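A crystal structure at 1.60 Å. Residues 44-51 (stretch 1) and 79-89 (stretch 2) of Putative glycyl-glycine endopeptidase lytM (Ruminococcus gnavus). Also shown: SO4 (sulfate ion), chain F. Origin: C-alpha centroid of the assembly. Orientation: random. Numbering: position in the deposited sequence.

Stretch 1, residues 44-51: YWMATDFE
Stretch 2 (79-89) AYVQSCRAIWN

A helix with the loop that follows it meets a second helix of the same chain, through side chains alone. Both stretches open inside helices that begin earlier in the chain; the axes approach to 12.6 Å, and their N-to-C directions differ by 127°, nearer antiparallel than parallel. In register, Trp45 CA lies 10.2 Å from Cys84 CA, and Met46 CA 10.2 Å from Tyr80 CA. So wide a spacing suits large side chains, and no hydrogen bond crosses the 251 Å² of buried surface.

The CA-to-CB bond of Tyr80 points toward the first stretch, and its side chain, chi1 t (170°) and chi2 69°, touches three residues there. Its OH reaches Trp45 CB at 3.4 Å and Phe50 CZ at 3.9 Å; the hydroxyl has a hydrogen-bond partner just outside the stretches, although its neighbours in this contact are carbons. Met46, a selenomethionine with chi1 and chi2 both m (-76°, -64°) and chi3 at 112°, between wells, folds along this ring. Met46 CG lies 3.7 Å from Tyr80 CE2, and the methyl CE sits over one face, 4.2 Å from the Tyr80 ring centroid and 27° off the normal, a CH-pi contact. A flexible, polarizable chain suits such a flat surface.

Trp45 CB points toward the second stretch, and the side chain, chi1 m (-68°) and chi2 -35°, meets Tyr80, Cys84 and Trp88, successive turns of one helical face. Cys84 (chi1 m, -63°) brings SG to 4.0 Å from Trp45 CZ3, at the ring edge; its small side chain fits beside the broad indole. Farther along, Trp45 CH2 comes 4.1 Å from NE1 of Trp88 (chi1 m, -71°; chi2 80°). Both indole nitrogens are hydrogen-bonded elsewhere in the structure.

The first helix closes in a Schellman motif: Asp49 takes phi/psi 49/51, and Phe50 N bonds Trp45 O at 2.8 Å, with a weak Asp49 N to Met46 O bond at 3.5 Å. Phe50 (58/52) and Glu51 (62/29) also have positive phi. Though Phe50 CB points sideways, chi1 m (-71°) and chi2 77° bring its ring end nearer, with CZ 4.2 Å from Tyr80 CE1.

Thr48, chi1 p (62°), braces the turn: its OG1 donates to Tyr44 O at 2.7 Å and accepts from Glu51 N at 3.0 Å. Tyr44 (chi1 t, 172°) donates from OH to Glu51 OE2 at a very short 2.5 Å.

Away from the contact, extended Arg85 (m, t, t, 130°) binds a sulfate, NH2 to O1 at 2.9 Å.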

ATOM      1  N   TYR A  44      11.549   5.938 -23.572  1.00 13.92           N
ATOM      2  CA  TYR A  44      10.639   6.872 -22.967  1.00 15.63           C
ATOM      3  C   TYR A  44      11.338   7.735 -21.941  1.00 14.08           C
ATOM      4  O   TYR A  44      11.171   8.976 -21.964  1.00 15.64           O
ATOM      5  CB  TYR A  44       9.485   6.095 -22.355  1.00 15.55           C
ATOM      6  CG  TYR A  44       8.558   6.908 -21.529  1.00 16.45           C
ATOM      7  CD1 TYR A  44       7.621   7.742 -22.133  1.00 22.32           C
ATOM      8  CD2 TYR A  44       8.577   6.833 -20.143  1.00 17.50           C
ATOM      9  CE1 TYR A  44       6.729   8.489 -21.378  1.00 21.97           C
ATOM     10  CE2 TYR A  44       7.677   7.591 -19.375  1.00 17.92           C
ATOM     11  CZ  TYR A  44       6.759   8.415 -20.011  1.00 20.83           C
ATOM     12  OH  TYR A  44       5.900   9.165 -19.270  1.00 24.87           O
ATOM     13  N   TRP A  45      12.158   7.112 -21.084  1.00 13.01           N
ATOM     14  CA  TRP A  45      12.915   7.893 -20.093  1.00 12.46           C
ATOM     15  C   TRP A  45      13.932   8.824 -20.718  1.00 13.81           C
ATOM     16  O   TRP A  45      14.133   9.951 -20.245  1.00 14.15           O
ATOM     17  CB  TRP A  45      13.559   7.009 -19.052  1.00 13.73           C
ATOM     18  CG  TRP A  45      12.554   6.320 -18.138  1.00 12.70           C
ATOM     19  CD1 TRP A  45      11.350   6.841 -17.679  1.00 14.68           C
ATOM     20  CD2 TRP A  45      12.664   4.998 -17.578  1.00 11.59           C
ATOM     21  NE1 TRP A  45      10.722   5.914 -16.881  1.00 15.13           N
ATOM     22  CE2 TRP A  45      11.498   4.781 -16.801  1.00 12.50           C
ATOM     23  CE3 TRP A  45      13.624   3.983 -17.671  1.00 12.69           C
ATOM     24  CZ2 TRP A  45      11.272   3.581 -16.101  1.00 12.13           C
ATOM     25  CZ3 TRP A  45      13.410   2.777 -16.998  1.00 13.28           C
ATOM     26  CH2 TRP A  45      12.232   2.582 -16.233  1.00 12.23           C
HETATM   27  N   MSE A  46      14.630   8.360 -21.760  1.00 14.66           N
HETATM   28  CA  MSE A  46      15.574   9.227 -22.435  1.00 15.11           C
HETATM   29  C   MSE A  46      14.904  10.410 -23.098  1.00 14.73           C
HETATM   30  O   MSE A  46      15.372  11.544 -22.958  1.00 16.58           O
HETATM   31  CB  MSE A  46      16.394   8.426 -23.474  1.00 15.86           C
HETATM   32  CG  MSE A  46      17.475   7.549 -22.867  1.00 18.94           C
HETATM   33 SE   MSE A  46      18.852   8.514 -21.952  0.75 15.63          SE
HETATM   34  CE  MSE A  46      18.606   8.063 -20.213  1.00 24.58           C
ATOM     35  N   ALA A  47      13.791  10.168 -23.771  1.00 15.68           N
ATOM     36  CA  ALA A  47      13.122  11.210 -24.532  1.00 16.16           C
ATOM     37  C   ALA A  47      12.444  12.227 -23.604  1.00 16.72           C
ATOM     38  O   ALA A  47      12.276  13.371 -24.015  1.00 17.53           O
ATOM     39  CB  ALA A  47      12.093  10.598 -25.484  1.00 18.43           C
ATOM     40  N   THR A  48      12.036  11.806 -22.396  1.00 15.47           N
ATOM     41  CA  THR A  48      11.353  12.678 -21.423  1.00 16.88           C
ATOM     42  C   THR A  48      12.250  13.151 -20.264  1.00 15.46           C
ATOM     43  O   THR A  48      11.749  13.778 -19.333  1.00 18.98           O
ATOM     44  CB  THR A  48      10.147  11.975 -20.786  1.00 17.34           C
ATOM     45  OG1 THR A  48      10.613  10.827 -20.062  1.00 16.08           O
ATOM     46  CG2 THR A  48       9.100  11.547 -21.865  1.00 16.25           C
ATOM     47  N   ASP A  49      13.553  12.835 -20.319  1.00 15.68           N
ATOM     48  CA  ASP A  49      14.474  13.085 -19.213  1.00 16.26           C
ATOM     49  C   ASP A  49      13.843  12.542 -17.894  1.00 16.06           C
ATOM     50  O   ASP A  49      13.765  13.255 -16.884  1.00 17.20           O
ATOM     51  CB  ASP A  49      14.789  14.590 -19.092  1.00 15.80           C
ATOM     52  CG  ASP A  49      15.389  15.189 -20.365  1.00 17.81           C
ATOM     53  OD1 ASP A  49      15.862  14.414 -21.249  1.00 18.76           O
ATOM     54  OD2 ASP A  49      15.380  16.445 -20.473  1.00 19.80           O
ATOM     55  N   PHE A  50      13.402  11.288 -17.927  1.00 14.00           N
ATOM     56  CA  PHE A  50      12.761  10.625 -16.767  1.00 14.01           C
ATOM     57  C   PHE A  50      11.527  11.375 -16.268  1.00 16.24           C
ATOM     58  O   PHE A  50      11.378  11.656 -15.071  1.00 18.24           O
ATOM     59  CB  PHE A  50      13.752  10.342 -15.637  1.00 15.25           C
ATOM     60  CG  PHE A  50      14.717   9.255 -15.980  1.00 13.36           C
ATOM     61  CD1 PHE A  50      15.777   9.521 -16.812  1.00 16.55           C
ATOM     62  CD2 PHE A  50      14.503   7.943 -15.551  1.00 14.32           C
ATOM     63  CE1 PHE A  50      16.656   8.504 -17.172  1.00 16.57           C
ATOM     64  CE2 PHE A  50      15.364   6.955 -15.900  1.00 13.71           C
ATOM     65  CZ  PHE A  50      16.444   7.233 -16.695  1.00 15.93           C
ATOM     66  N   GLU A  51      10.645  11.649 -17.213  1.00 17.02           N
ATOM     67  CA  GLU A  51       9.385  12.348 -17.001  1.00 17.64           C
ATOM     68  C   GLU A  51       9.540  13.771 -16.481  1.00 21.18           C
ATOM     69  O   GLU A  51       8.618  14.295 -15.867  1.00 22.97           O
ATOM     70  CB  GLU A  51       8.434  11.541 -16.107  1.00 16.04           C
ATOM     71  CG  GLU A  51       8.002  10.189 -16.736  1.00 19.62           C
ATOM     72  CD  GLU A  51       6.747   9.581 -16.074  1.00 21.31           C
ATOM     73  OE1 GLU A  51       6.557   9.763 -14.854  1.00 24.66           O
ATOM     74  OE2 GLU A  51       5.981   8.917 -16.816  1.00 24.36           O
ATOM     75  N   ALA A  79      24.782  -0.451 -22.116  1.00 15.92           N
ATOM     76  CA  ALA A  79      24.640  -0.762 -20.673  1.00 14.75           C
ATOM     77  C   ALA A  79      23.274  -0.367 -20.127  1.00 13.61           C
ATOM     78  O   ALA A  79      22.699  -1.081 -19.307  1.00 14.47           O
ATOM     79  CB  ALA A  79      25.758  -0.083 -19.862  1.00 17.07           C
ATOM     80  N   TYR A  80      22.796   0.795 -20.563  1.00 11.12           N
ATOM     81  CA  TYR A  80      21.530   1.320 -20.126  1.00 12.62           C
ATOM     82  C   TYR A  80      20.353   0.474 -20.518  1.00 13.37           C
ATOM     83  O   TYR A  80      19.509   0.170 -19.668  1.00 13.76           O
ATOM     84  CB  TYR A  80      21.329   2.721 -20.666  1.00 12.73           C
ATOM     85  CG  TYR A  80      19.966   3.319 -20.492  1.00 12.65           C
ATOM     86  CD1 TYR A  80      19.484   3.668 -19.238  1.00 14.90           C
ATOM     87  CD2 TYR A  80      19.139   3.550 -21.567  1.00 14.23           C
ATOM     88  CE1 TYR A  80      18.245   4.257 -19.075  1.00 17.30           C
ATOM     89  CE2 TYR A  80      17.911   4.155 -21.426  1.00 11.62           C
ATOM     90  CZ  TYR A  80      17.449   4.511 -20.175  1.00 13.68           C
ATOM     91  OH  TYR A  80      16.233   5.121 -19.971  1.00 14.08           O
ATOM     92  N   VAL A  81      20.278   0.090 -21.788  1.00 13.30           N
ATOM     93  CA  VAL A  81      19.139  -0.725 -22.234  1.00 11.73           C
ATOM     94  C   VAL A  81      19.198  -2.143 -21.596  1.00 14.54           C
ATOM     95  O   VAL A  81      18.157  -2.757 -21.342  1.00 12.80           O
ATOM     96  CB  VAL A  81      19.007  -0.801 -23.779  1.00 10.13           C
ATOM     97  CG1 VAL A  81      20.170  -1.633 -24.451  1.00 10.93           C
ATOM     98  CG2 VAL A  81      17.609  -1.324 -24.171  1.00 12.00           C
ATOM     99  N   GLN A  82      20.404  -2.630 -21.325  1.00 12.87           N
ATOM    100  CA  GLN A  82      20.533  -3.931 -20.658  1.00 12.36           C
ATOM    101  C   GLN A  82      19.919  -3.823 -19.261  1.00 12.01           C
ATOM    102  O   GLN A  82      19.222  -4.760 -18.845  1.00 12.58           O
ATOM    103  CB  GLN A  82      21.980  -4.392 -20.576  1.00 12.61           C
ATOM    104  CG  GLN A  82      22.191  -5.665 -19.773  1.00 15.56           C
ATOM    105  CD  GLN A  82      23.665  -6.029 -19.715  1.00 23.03           C
ATOM    106  OE1 GLN A  82      24.509  -5.199 -19.371  1.00 33.76           O
ATOM    107  NE2 GLN A  82      23.988  -7.256 -20.101  1.00 32.29           N
ATOM    108  N   SER A  83      20.153  -2.695 -18.537  1.00 12.61           N
ATOM    109  CA  SER A  83      19.563  -2.503 -17.222  1.00 11.80           C
ATOM    110  C   SER A  83      18.027  -2.450 -17.290  1.00 12.70           C
ATOM    111  O   SER A  83      17.343  -3.088 -16.475  1.00 11.93           O
ATOM    112  CB  SER A  83      20.120  -1.266 -16.493  1.00 13.25           C
ATOM    113  OG  SER A  83      21.524  -1.418 -16.303  1.00 16.28           O
ATOM    114  N   CYS A  84      17.491  -1.713 -18.270  1.00 11.34           N
ATOM    115  CA  CYS A  84      16.044  -1.626 -18.463  1.00 10.70           C
ATOM    116  C   CYS A  84      15.469  -3.013 -18.782  1.00 10.25           C
ATOM    117  O   CYS A  84      14.471  -3.410 -18.167  1.00 12.16           O
ATOM    118  CB  CYS A  84      15.687  -0.660 -19.570  1.00  9.97           C
ATOM    119  SG  CYS A  84      16.186   1.057 -19.258  1.00 12.73           S
ATOM    120  N   ARG A  85      16.090  -3.741 -19.706  1.00 10.90           N
ATOM    121  CA  ARG A  85      15.592  -5.076 -20.040  1.00 10.84           C
ATOM    122  C   ARG A  85      15.735  -6.079 -18.883  1.00 11.54           C
ATOM    123  O   ARG A  85      14.899  -6.969 -18.702  1.00 10.49           O
ATOM    124  CB  ARG A  85      16.288  -5.602 -21.292  1.00 11.42           C
ATOM    125  CG  ARG A  85      15.878  -4.878 -22.588  1.00 11.62           C
ATOM    126  CD  ARG A  85      16.630  -5.510 -23.713  1.00 14.99           C
ATOM    127  NE  ARG A  85      16.225  -4.925 -24.981  1.00 14.58           N
ATOM    128  CZ  ARG A  85      17.033  -4.448 -25.920  1.00 15.05           C
ATOM    129  NH1 ARG A  85      18.353  -4.473 -25.794  1.00 16.33           N
ATOM    130  NH2 ARG A  85      16.501  -3.941 -27.037  1.00 15.78           N
ATOM    131  N   ALA A  86      16.762  -5.904 -18.045  1.00 11.28           N
ATOM    132  CA  ALA A  86      16.955  -6.807 -16.899  1.00 11.68           C
ATOM    133  C   ALA A  86      15.744  -6.694 -15.947  1.00 11.55           C
ATOM    134  O   ALA A  86      15.346  -7.693 -15.356  1.00 12.88           O
ATOM    135  CB  ALA A  86      18.245  -6.471 -16.156  1.00 10.05           C
ATOM    136  N   ILE A  87      15.171  -5.498 -15.770  1.00  9.79           N
ATOM    137  CA  ILE A  87      14.003  -5.299 -14.921  1.00  9.49           C
ATOM    138  C   ILE A  87      12.720  -5.808 -15.587  1.00 12.17           C
ATOM    139  O   ILE A  87      11.894  -6.445 -14.942  1.00 12.67           O
ATOM    140  CB  ILE A  87      13.835  -3.831 -14.529  1.00  9.74           C
ATOM    141  CG1 ILE A  87      15.034  -3.378 -13.712  1.00 13.52           C
ATOM    142  CG2 ILE A  87      12.531  -3.513 -13.706  1.00 11.74           C
ATOM    143  CD1 ILE A  87      15.097  -1.862 -13.606  1.00 13.23           C
ATOM    144  N   TRP A  88      12.563  -5.483 -16.870  1.00  9.82           N
ATOM    145  CA  TRP A  88      11.259  -5.578 -17.557  1.00 11.12           C
ATOM    146  C   TRP A  88      11.102  -6.832 -18.398  1.00 11.45           C
ATOM    147  O   TRP A  88      10.005  -7.378 -18.434  1.00 15.02           O
ATOM    148  CB  TRP A  88      10.986  -4.341 -18.440  1.00  9.61           C
ATOM    149  CG  TRP A  88      10.721  -3.138 -17.625  1.00  9.53           C
ATOM    150  CD1 TRP A  88      11.656  -2.364 -17.027  1.00 12.34           C
ATOM    151  CD2 TRP A  88       9.440  -2.612 -17.260  1.00 11.35           C
ATOM    152  NE1 TRP A  88      11.018  -1.351 -16.290  1.00 10.31           N
ATOM    153  CE2 TRP A  88       9.669  -1.489 -16.435  1.00 10.56           C
ATOM    154  CE3 TRP A  88       8.128  -2.977 -17.539  1.00 10.86           C
ATOM    155  CZ2 TRP A  88       8.635  -0.743 -15.893  1.00 11.56           C
ATOM    156  CZ3 TRP A  88       7.080  -2.173 -17.037  1.00 11.28           C
ATOM    157  CH2 TRP A  88       7.341  -1.092 -16.207  1.00 11.84           C
ATOM    158  N   ASN A  89      12.152  -7.301 -19.071  1.00 11.05           N
ATOM    159  CA  ASN A  89      11.961  -8.266 -20.157  1.00 12.71           C
ATOM    160  C   ASN A  89      11.822  -9.733 -19.769  1.00 11.61           C
ATOM    161  O   ASN A  89      11.349 -10.551 -20.592  1.00 13.58           O
ATOM    162  CB  ASN A  89      13.047  -8.102 -21.220  1.00 11.38           C
ATOM    163  CG  ASN A  89      12.821  -6.896 -22.104  1.00 14.14           C
ATOM    164  OD1 ASN A  89      12.281  -5.881 -21.662  1.00 15.22           O
ATOM    165  ND2 ASN A  89      13.209  -7.016 -23.370  1.00 14.24           N
TER
HETATM  166  S   SO4 F 284      19.822  -3.100 -28.798  1.00 39.62           S
HETATM  167  O1  SO4 F 284      18.800  -2.474 -27.953  1.00 48.63           O
HETATM  168  O2  SO4 F 284      20.566  -4.075 -28.009  1.00 45.34           O
HETATM  169  O3  SO4 F 284      19.165  -3.734 -29.923  1.00 46.61           O
HETATM  170  O4  SO4 F 284      20.699  -2.000 -29.209  1.00 44.37           O